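Long-range contacts in LS-24 (Lathyrus sativus, PDB 3LP9), which probably binds hemin as a monomer and spermine as a dimer, each ligand excluding the other, and may act in oxidative stress and polyamine synthesis: residues G4-A9 against A18-N23; S118-A123 against V132-G137; S172-A177 against V186-D191. All coordinates share one frame; numbering follows the deposited sequence.

Interaction 1. Residues G4-A9 against A18-N23. With CA (calcium ion), chain E.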
loop_
_atom_site.group_PDB
_atom_site.type_symbol
_atom_site.label_atom_id
_atom_site.label_comp_id
_atom_site.label_asym_id
_atom_site.label_seq_id
_atom_site.Cartn_x
_atom_site.Cartn_y
_atom_site.Cartn_z
ATOM N N GLY A 4 -15.134 -3.325 -14.581
ATOM C CA GLY A 4 -15.336 -2.893 -15.953
ATOM C C GLY A 4 -15.690 -1.439 -16.161
ATOM O O GLY A 4 -15.590 -0.972 -17.292
ATOM N N TYR A 5 -16.091 -0.728 -15.105
ATOM C CA TYR A 5 -16.531 0.670 -15.232
ATOM C C TYR A 5 -15.481 1.643 -14.780
ATOM O O TYR A 5 -14.541 1.268 -14.059
ATOM C CB TYR A 5 -17.858 0.937 -14.544
ATOM C CG TYR A 5 -19.018 0.219 -15.243
ATOM C CD1 TYR A 5 -19.615 0.738 -16.409
ATOM C CD2 TYR A 5 -19.528 -0.942 -14.699
ATOM C CE1 TYR A 5 -20.682 0.045 -17.036
ATOM C CE2 TYR A 5 -20.552 -1.679 -15.343
ATOM C CZ TYR A 5 -21.114 -1.183 -16.492
ATOM O OH TYR A 5 -22.106 -1.918 -17.046
ATOM N N ILE A 6 -15.606 2.885 -15.222
ATOM C CA ILE A 6 -14.665 3.933 -14.882
ATOM C C ILE A 6 -14.622 4.143 -13.393
ATOM O O ILE A 6 -15.608 4.492 -12.791
ATOM C CB ILE A 6 -14.976 5.281 -15.569
ATOM C CG1 ILE A 6 -15.170 5.110 -17.067
ATOM C CG2 ILE A 6 -13.845 6.198 -15.368
ATOM C CD1 ILE A 6 -15.579 6.393 -17.774
ATOM N N ASN A 7 -13.446 3.957 -12.811
ATOM C CA ASN A 7 -13.230 4.078 -11.386
ATOM C C ASN A 7 -12.452 5.307 -11.008
ATOM O O ASN A 7 -12.476 5.685 -9.847
ATOM C CB ASN A 7 -12.525 2.796 -10.898
ATOM C CG ASN A 7 -12.591 2.596 -9.405
ATOM O OD1 ASN A 7 -13.476 3.108 -8.702
ATOM N ND2 ASN A 7 -11.666 1.806 -8.915
ATOM N N ALA A 8 -11.788 5.967 -11.962
ATOM C CA ALA A 8 -11.045 7.181 -11.714
ATOM C C ALA A 8 -10.866 7.947 -13.029
ATOM O O ALA A 8 -10.945 7.349 -14.068
ATOM C CB ALA A 8 -9.694 6.890 -11.078
ATOM N N ALA A 9 -10.631 9.267 -12.983
ATOM C CA ALA A 9 -10.373 10.032 -14.164
ATOM C C ALA A 9 -9.668 11.312 -13.792
ATOM O O ALA A 9 -9.898 11.861 -12.734
ATOM C CB ALA A 9 -11.700 10.383 -14.880
ATOM N N ALA A 18 -7.998 13.156 -21.547
ATOM C CA ALA A 18 -8.266 12.753 -20.193
ATOM C C ALA A 18 -7.906 11.259 -20.028
ATOM O O ALA A 18 -8.024 10.494 -20.960
ATOM C CB ALA A 18 -9.686 13.012 -19.861
ATOM N N TYR A 19 -7.408 10.878 -18.840
ATOM C CA TYR A 19 -7.091 9.483 -18.491
ATOM C C TYR A 19 -8.260 8.888 -17.654
ATOM O O TYR A 19 -8.755 9.509 -16.694
ATOM C CB TYR A 19 -5.767 9.442 -17.689
ATOM C CG TYR A 19 -4.553 9.944 -18.418
ATOM C CD1 TYR A 19 -3.697 9.042 -19.077
ATOM C CD2 TYR A 19 -4.239 11.306 -18.465
ATOM C CE1 TYR A 19 -2.523 9.483 -19.760
ATOM C CE2 TYR A 19 -3.084 11.760 -19.141
ATOM C CZ TYR A 19 -2.235 10.831 -19.792
ATOM O OH TYR A 19 -1.138 11.216 -20.536
ATOM N N PHE A 20 -8.722 7.701 -18.054
ATOM C CA PHE A 20 -9.847 7.045 -17.378
ATOM C C PHE A 20 -9.240 5.801 -16.811
ATOM O O PHE A 20 -8.512 5.091 -17.528
ATOM C CB PHE A 20 -10.982 6.658 -18.355
ATOM C CG PHE A 20 -11.758 7.821 -18.944
ATOM C CD1 PHE A 20 -11.590 9.115 -18.507
ATOM C CD2 PHE A 20 -12.717 7.582 -19.921
ATOM C CE1 PHE A 20 -12.302 10.126 -19.022
ATOM C CE2 PHE A 20 -13.443 8.584 -20.429
ATOM C CZ PHE A 20 -13.203 9.890 -19.980
ATOM N N PHE A 21 -9.491 5.533 -15.543
ATOM C CA PHE A 21 -8.973 4.338 -14.928
ATOM C C PHE A 21 -10.074 3.317 -14.675
ATOM O O PHE A 21 -11.085 3.615 -14.038
ATOM C CB PHE A 21 -8.165 4.681 -13.658
ATOM C CG PHE A 21 -7.024 5.622 -13.919
ATOM C CD1 PHE A 21 -5.841 5.152 -14.468
ATOM C CD2 PHE A 21 -7.174 6.971 -13.705
ATOM C CE1 PHE A 21 -4.807 6.030 -14.790
ATOM C CE2 PHE A 21 -6.154 7.869 -14.019
ATOM C CZ PHE A 21 -4.950 7.389 -14.570
ATOM N N ILE A 22 -9.852 2.126 -15.192
ATOM C CA ILE A 22 -10.849 1.047 -15.158
ATOM C C ILE A 22 -10.142 -0.194 -14.692
ATOM O O ILE A 22 -9.106 -0.538 -15.257
ATOM C CB ILE A 22 -11.446 0.739 -16.559
ATOM C CG1 ILE A 22 -11.717 2.020 -17.339
ATOM C CG2 ILE A 22 -12.716 -0.172 -16.468
ATOM C CD1 ILE A 22 -12.136 1.796 -18.714
ATOM N N ASN A 23 -10.691 -0.874 -13.672
ATOM C CA ASN A 23 -10.038 -2.048 -13.096
ATOM C C ASN A 23 -8.579 -1.706 -12.752
ATOM O O ASN A 23 -8.323 -0.767 -12.051
ATOM C CB ASN A 23 -10.188 -3.289 -14.015
ATOM C CG ASN A 23 -11.651 -3.624 -14.287
ATOM O OD1 ASN A 23 -12.534 -3.331 -13.462
ATOM N ND2 ASN A 23 -11.926 -4.224 -15.445
HETATM CA CA CA E . -13.717 5.491 -7.691
HETATM O O HOH W 1 -13.227 -0.263 -12.284
HETATM O O HOH W 2 -9.451 1.298 -10.546
HETATM O O HOH W 3 -12.874 4.382 -5.157
#
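Phe21 O takes two backbone donors from the facing strand: Asn7 N at 2.7 Å, nearly in line with the C=O bond, and Ala8 N at 3.2 Å, in the carbonyl plane on a lone pair. Phe21 N returns a bond to Ala8 O. On the face that carries the Ala8 and Phe21 side chains, Ala8 CB sits 3.6 Å from Phe21 CD2. Turned over, the sheet presents Phe20, whose ring is touched on two of its carbons: Ile6 CD1 lies 3.8 Å from Phe20 CD2, and Ala9 CB 3.8 Å from Phe20 CD1. Ile6 reaches that far because its CG1 stands anti to the carbonyl carbon (chi1 -51°) with CD1 extended beyond it.

Two residues, Asn7 and Ala8, thus oppose the single Phe21, a classic beta bulge in the first hairpin of the hemopexin propeller, strands 6-11 and 17-22. At the bulge Asn7 O binds the calcium ion at 2.5 Å. With CG anti to the backbone N (chi1 -163°), Asn7 OD1 reaches the same ion at 2.6 Å, and it is also hydrogen-bonded to Thr1 OG1. The carbonyl oxygens of Asp65, Asp121 and Asp175 and a water complete the site. Asn7 ND2 donates a hydrogen bond to another water, which in turn donates to Asn23 O.

Where the strands part, Gly4 N donates to Asn23 OD1 at 2.8 Å, almost straight at 175°, while a water joins Tyr5 O to Asn23 N. Further out, the Phe20 ring meets Phe189 edge-to-face, and Gly4 shares a backbone hydrogen bond with Leu227.

Interaction 2. Residues S118-A123 against V132-G137. With CA (calcium ion), chain E.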
loop_
_atom_site.group_PDB
_atom_site.type_symbol
_atom_site.label_atom_id
_atom_site.label_comp_id
_atom_site.label_asym_id
_atom_site.label_seq_id
_atom_site.Cartn_x
_atom_site.Cartn_y
_atom_site.Cartn_z
ATOM N N SER A 118 -10.283 6.029 4.715
ATOM C CA SER A 118 -10.192 4.656 4.168
ATOM C C SER A 118 -10.330 4.628 2.630
ATOM O O SER A 118 -10.199 3.563 2.002
ATOM C CB SER A 118 -11.301 3.774 4.782
ATOM O OG SER A 118 -12.573 4.188 4.271
ATOM N N GLY A 119 -10.588 5.800 2.052
ATOM C CA GLY A 119 -10.760 5.898 0.607
ATOM C C GLY A 119 -11.715 6.939 0.044
ATOM O O GLY A 119 -12.642 7.433 0.712
ATOM N N ILE A 120 -11.484 7.283 -1.219
ATOM C CA ILE A 120 -12.235 8.323 -1.877
ATOM C C ILE A 120 -12.825 7.767 -3.175
ATOM O O ILE A 120 -12.196 6.961 -3.861
ATOM C CB ILE A 120 -11.305 9.505 -2.088
ATOM C CG1 ILE A 120 -10.665 9.873 -0.749
ATOM C CG2 ILE A 120 -12.068 10.684 -2.743
ATOM C CD1 ILE A 120 -9.932 11.161 -0.835
ATOM N N ASP A 121 -14.071 8.114 -3.464
ATOM C CA ASP A 121 -14.744 7.646 -4.682
ATOM C C ASP A 121 -14.309 8.452 -5.924
ATOM O O ASP A 121 -13.828 7.893 -6.935
ATOM C CB ASP A 121 -16.255 7.723 -4.521
ATOM C CG ASP A 121 -16.821 6.713 -3.516
ATOM O OD1 ASP A 121 -16.153 5.730 -3.185
ATOM O OD2 ASP A 121 -17.964 6.859 -3.074
ATOM N N ALA A 122 -14.438 9.766 -5.836
ATOM C CA ALA A 122 -14.189 10.592 -6.977
ATOM C C ALA A 122 -13.714 11.995 -6.577
ATOM O O ALA A 122 -13.890 12.390 -5.420
ATOM C CB ALA A 122 -15.503 10.707 -7.792
ATOM N N ALA A 123 -13.218 12.769 -7.563
ATOM C CA ALA A 123 -12.631 14.082 -7.331
ATOM C C ALA A 123 -12.434 14.788 -8.642
ATOM O O ALA A 123 -12.221 14.155 -9.653
ATOM C CB ALA A 123 -11.293 13.955 -6.657
ATOM N N VAL A 132 -10.180 21.786 -4.850
ATOM C CA VAL A 132 -10.506 20.410 -5.325
ATOM C C VAL A 132 -11.782 19.969 -4.587
ATOM O O VAL A 132 -11.967 20.295 -3.410
ATOM C CB VAL A 132 -9.371 19.357 -5.062
ATOM C CG1 VAL A 132 -9.695 18.017 -5.650
ATOM C CG2 VAL A 132 -8.045 19.803 -5.584
ATOM N N TYR A 133 -12.671 19.281 -5.287
ATOM C CA TYR A 133 -13.822 18.623 -4.675
ATOM C C TYR A 133 -13.645 17.146 -4.690
ATOM O O TYR A 133 -13.367 16.561 -5.716
ATOM C CB TYR A 133 -15.126 18.991 -5.389
ATOM C CG TYR A 133 -15.367 20.495 -5.396
ATOM C CD1 TYR A 133 -16.258 21.103 -4.481
ATOM C CD2 TYR A 133 -14.691 21.310 -6.308
ATOM C CE1 TYR A 133 -16.447 22.473 -4.501
ATOM C CE2 TYR A 133 -14.862 22.666 -6.315
ATOM C CZ TYR A 133 -15.731 23.238 -5.423
ATOM O OH TYR A 133 -15.906 24.604 -5.480
ATOM N N LEU A 134 -13.841 16.532 -3.536
ATOM C CA LEU A 134 -13.699 15.098 -3.408
ATOM C C LEU A 134 -15.016 14.472 -2.888
ATOM O O LEU A 134 -15.673 15.052 -2.050
ATOM C CB LEU A 134 -12.456 14.773 -2.500
ATOM C CG LEU A 134 -11.127 15.435 -2.929
ATOM C CD1 LEU A 134 -11.016 16.817 -2.237
ATOM C CD2 LEU A 134 -9.886 14.683 -2.686
ATOM N N PHE A 135 -15.329 13.244 -3.335
ATOM C CA PHE A 135 -16.572 12.559 -3.012
ATOM C C PHE A 135 -16.334 11.200 -2.400
ATOM O O PHE A 135 -15.503 10.453 -2.881
ATOM C CB PHE A 135 -17.462 12.406 -4.288
ATOM C CG PHE A 135 -17.824 13.742 -4.921
ATOM C CD1 PHE A 135 -19.030 14.376 -4.621
ATOM C CD2 PHE A 135 -16.911 14.405 -5.775
ATOM C CE1 PHE A 135 -19.341 15.598 -5.180
ATOM C CE2 PHE A 135 -17.188 15.675 -6.339
ATOM C CZ PHE A 135 -18.403 16.264 -6.042
ATOM N N LYS A 136 -17.093 10.887 -1.340
ATOM C CA LYS A 136 -17.059 9.568 -0.699
ATOM C C LYS A 136 -18.489 9.257 -0.305
ATOM O O LYS A 136 -19.070 9.974 0.507
ATOM C CB LYS A 136 -16.134 9.528 0.530
ATOM C CG LYS A 136 -16.062 8.161 1.247
ATOM C CD LYS A 136 -15.821 7.001 0.248
ATOM C CE LYS A 136 -15.674 5.699 0.948
ATOM N NZ LYS A 136 -14.448 5.564 1.799
ATOM N N GLY A 137 -19.063 8.201 -0.882
ATOM C CA GLY A 137 -20.458 7.955 -0.689
ATOM C C GLY A 137 -21.199 9.212 -1.059
ATOM O O GLY A 137 -20.909 9.811 -2.089
HETATM CA CA CA E . -13.717 5.491 -7.691
HETATM O O HOH W 4 -13.612 2.815 1.909
HETATM O O HOH W 3 -12.874 4.382 -5.157
HETATM O O HOH W 5 -19.204 9.600 -4.082
#
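Asp121 and Ala122 together face Phe135 in a classic beta bulge, the point where the chain entering strand 122-125 comes up to the calcium ion. Phe135 O accepts from both: Asp121 N at 2.8 Å, and Ala122 N at 3.2 Å, somewhat tilted from the carbonyl plane. In return Phe135 N donates to Ala122 O at 2.7 Å, and the same oxygen lies at the edge of the Phe135 ring, in its plane. The bulge presents Asp121 O to the calcium at 2.5 Å; a water on that ion also donates to Ile120 O.

The Asp121 side chain is turned to the other strand, not to the metal. Gly137 N meets Asp121 OD2 at 2.8 Å, coming from above the carboxylate plane, and a water donates both to this oxygen and to Gly137 O. This hairpin, strands 122-125 and 131-136, forms the inner part of one blade of the hemopexin propeller. Lys136 runs back across the entering chain, crossing Asp121 at about a right angle. Its CG is anti to the backbone N (chi1 180°), and bends at chi2 and chi4 bring NZ 2.8 Å from Gly119 O, well above that carbonyl plane. Val115 O and a water also accept from NZ; the water is hydrogen-bonded to Ser118 OG as well, and Ser118 probably belongs to the spermine site. The backbone angles at Gly119 call for glycine, and a side chain here would also come close to Lys136 NZ.

On the face away from the Phe135 ring, Leu134 touches both Ile120 and Ala123: its CD2 lies 4.0 Å from Ile120 CD1, its CG 4.0 Å from Ala123 CB. Phe68 of strand 66-69 packs against Leu134 and Ala123.

Interaction 3. Residues S172-A177 against V186-D191. With CA (calcium ion), chain E.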
loop_
_atom_site.group_PDB
_atom_site.type_symbol
_atom_site.label_atom_id
_atom_site.label_comp_id
_atom_site.label_asym_id
_atom_site.label_seq_id
_atom_site.Cartn_x
_atom_site.Cartn_y
_atom_site.Cartn_z
ATOM N N SER A 172 -26.432 10.108 -4.332
ATOM C CA SER A 172 -25.784 9.183 -3.444
ATOM C C SER A 172 -24.326 8.827 -3.757
ATOM O O SER A 172 -23.803 7.858 -3.176
ATOM C CB SER A 172 -26.578 7.896 -3.431
ATOM O OG SER A 172 -26.593 7.295 -4.710
ATOM N N GLY A 173 -23.667 9.577 -4.638
ATOM C CA GLY A 173 -22.278 9.288 -4.935
ATOM C C GLY A 173 -21.871 9.107 -6.392
ATOM O O GLY A 173 -22.706 9.029 -7.273
ATOM N N ALA A 174 -20.576 9.066 -6.637
ATOM C CA ALA A 174 -20.066 8.866 -7.985
ATOM C C ALA A 174 -18.929 7.820 -8.081
ATOM O O ALA A 174 -18.168 7.593 -7.148
ATOM C CB ALA A 174 -19.621 10.226 -8.548
ATOM N N ASP A 175 -18.859 7.159 -9.225
ATOM C CA ASP A 175 -17.798 6.206 -9.520
ATOM C C ASP A 175 -16.457 6.960 -9.766
ATOM O O ASP A 175 -15.410 6.600 -9.215
ATOM C CB ASP A 175 -18.179 5.343 -10.719
ATOM C CG ASP A 175 -19.122 4.192 -10.369
ATOM O OD1 ASP A 175 -19.464 4.054 -9.164
ATOM O OD2 ASP A 175 -19.512 3.437 -11.288
ATOM N N ALA A 176 -16.515 8.012 -10.571
ATOM C CA ALA A 176 -15.360 8.800 -10.967
ATOM C C ALA A 176 -15.818 10.196 -11.459
ATOM O O ALA A 176 -17.026 10.452 -11.680
ATOM C CB ALA A 176 -14.636 8.137 -12.049
ATOM N N ALA A 177 -14.837 11.065 -11.702
ATOM C CA ALA A 177 -15.110 12.396 -12.214
ATOM C C ALA A 177 -13.860 13.054 -12.743
ATOM O O ALA A 177 -12.775 12.551 -12.516
ATOM C CB ALA A 177 -15.763 13.249 -11.140
ATOM N N VAL A 186 -17.933 19.787 -15.794
ATOM C CA VAL A 186 -17.424 18.654 -15.022
ATOM C C VAL A 186 -18.175 17.436 -15.467
ATOM O O VAL A 186 -19.336 17.536 -15.825
ATOM C CB VAL A 186 -17.545 18.872 -13.454
ATOM C CG1 VAL A 186 -16.826 17.765 -12.727
ATOM C CG2 VAL A 186 -16.974 20.220 -13.068
ATOM N N TYR A 187 -17.468 16.311 -15.509
ATOM C CA TYR A 187 -18.032 15.049 -15.870
ATOM C C TYR A 187 -18.050 14.177 -14.646
ATOM O O TYR A 187 -17.065 14.080 -13.931
ATOM C CB TYR A 187 -17.231 14.358 -17.002
ATOM C CG TYR A 187 -17.349 14.970 -18.353
ATOM C CD1 TYR A 187 -18.510 14.839 -19.090
ATOM C CD2 TYR A 187 -16.287 15.710 -18.908
ATOM C CE1 TYR A 187 -18.638 15.432 -20.350
ATOM C CE2 TYR A 187 -16.378 16.285 -20.152
ATOM C CZ TYR A 187 -17.560 16.164 -20.862
ATOM O OH TYR A 187 -17.668 16.762 -22.066
ATOM N N PHE A 188 -19.180 13.525 -14.412
ATOM C CA PHE A 188 -19.397 12.574 -13.283
ATOM C C PHE A 188 -19.797 11.281 -13.909
ATOM O O PHE A 188 -20.639 11.255 -14.818
ATOM C CB PHE A 188 -20.530 13.062 -12.307
ATOM C CG PHE A 188 -20.173 14.311 -11.546
ATOM C CD1 PHE A 188 -19.535 14.229 -10.287
ATOM C CD2 PHE A 188 -20.420 15.575 -12.093
ATOM C CE1 PHE A 188 -19.150 15.392 -9.623
ATOM C CE2 PHE A 188 -20.056 16.717 -11.413
ATOM C CZ PHE A 188 -19.422 16.610 -10.161
ATOM N N PHE A 189 -19.197 10.190 -13.442
ATOM C CA PHE A 189 -19.552 8.861 -13.965
ATOM C C PHE A 189 -20.107 8.009 -12.827
ATOM O O PHE A 189 -19.755 8.182 -11.640
ATOM C CB PHE A 189 -18.329 8.144 -14.570
ATOM C CG PHE A 189 -17.606 8.928 -15.654
ATOM C CD1 PHE A 189 -18.214 9.202 -16.893
ATOM C CD2 PHE A 189 -16.304 9.393 -15.439
ATOM C CE1 PHE A 189 -17.539 9.918 -17.882
ATOM C CE2 PHE A 189 -15.603 10.115 -16.428
ATOM C CZ PHE A 189 -16.240 10.367 -17.672
ATOM N N LYS A 190 -20.949 7.072 -13.220
ATOM C CA LYS A 190 -21.577 6.157 -12.302
ATOM C C LYS A 190 -22.152 5.063 -13.158
ATOM O O LYS A 190 -23.032 5.313 -14.033
ATOM C CB LYS A 190 -22.683 6.844 -11.506
ATOM C CG LYS A 190 -23.350 5.925 -10.557
ATOM C CD LYS A 190 -23.220 6.503 -9.205
ATOM C CE LYS A 190 -23.975 5.696 -8.218
ATOM N NZ LYS A 190 -24.137 6.476 -6.976
ATOM N N ASP A 191 -21.626 3.869 -12.959
ATOM C CA ASP A 191 -22.003 2.697 -13.794
ATOM C C ASP A 191 -21.827 3.052 -15.269
ATOM O O ASP A 191 -20.759 3.500 -15.659
ATOM C CB ASP A 191 -23.437 2.197 -13.493
ATOM C CG ASP A 191 -23.730 2.179 -11.996
ATOM O OD1 ASP A 191 -22.841 1.697 -11.241
ATOM O OD2 ASP A 191 -24.805 2.691 -11.566
HETATM CA CA CA E . -13.717 5.491 -7.691
HETATM O O HOH W 6 -20.204 0.827 -11.259
HETATM O O HOH W 7 -21.689 2.348 -8.696
HETATM O O HOH W 3 -12.874 4.382 -5.157
#
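Tyr187 O draws close to Ala177 CA, 3.1 Å away in a CA-H...O contact, where strands 176-179 and 185-190 pair as the inner hairpin of another propeller blade. Phe188 lays CD1 4.0 Å from Ala177 CB and has Ala174 CB at its ring edge. Phe189 faces a classic beta bulge: its O accepts from Asp175 N at 2.8 Å and only weakly from Ala176 N, while its N donates to Ala176 O. Ala176 CB lies at the edge of the Phe189 ring. The bulge directs Asp175 O to the calcium ion at 2.5 Å.

Lys190, with CG anti to the backbone N (chi1 180°) and a bend at chi2, runs back along the entering chain until NZ is 2.9 Å from Gly173 O, above the carbonyl plane; NZ also donates a hydrogen bond to Ile169 O. An alanine here would probably leave both carbonyls without this donor and the 172-175 chain less firmly held to the hairpin. Asp191 N donates to Asp175 OD2 at 2.7 Å, from above the carboxylate plane. Like-charge repulsion between Asp175 OD2 and Asp191 OD1, 3.8 Å apart, is probably eased by two waters, one reaching both, the other Asp175 OD1 and Asp191 OD1.

How the interactions relate
From the N terminus, interaction 1 closes the loop after strand 6-11, interaction 2 the loop after strand 122-125 and interaction 3 the loop after strand 176-179. In each, eight residues separate the segments, and the three follow in series without nesting or crossing. They are the inner hairpins of three blades; the fourth, starting with strand 66-69, lies in sequence between the first two and supplies Asp65. All four blades meet at one calcium ion. Interaction 3 touches both others: Ala9 CB lies 3.4 Å from Ala177 O, and Phe135 CZ lies 3.8 Å from Phe188 CE1. Interactions 1 and 2 do not touch, though their nearest atoms are about 4 Å apart; both meet the calcium ion.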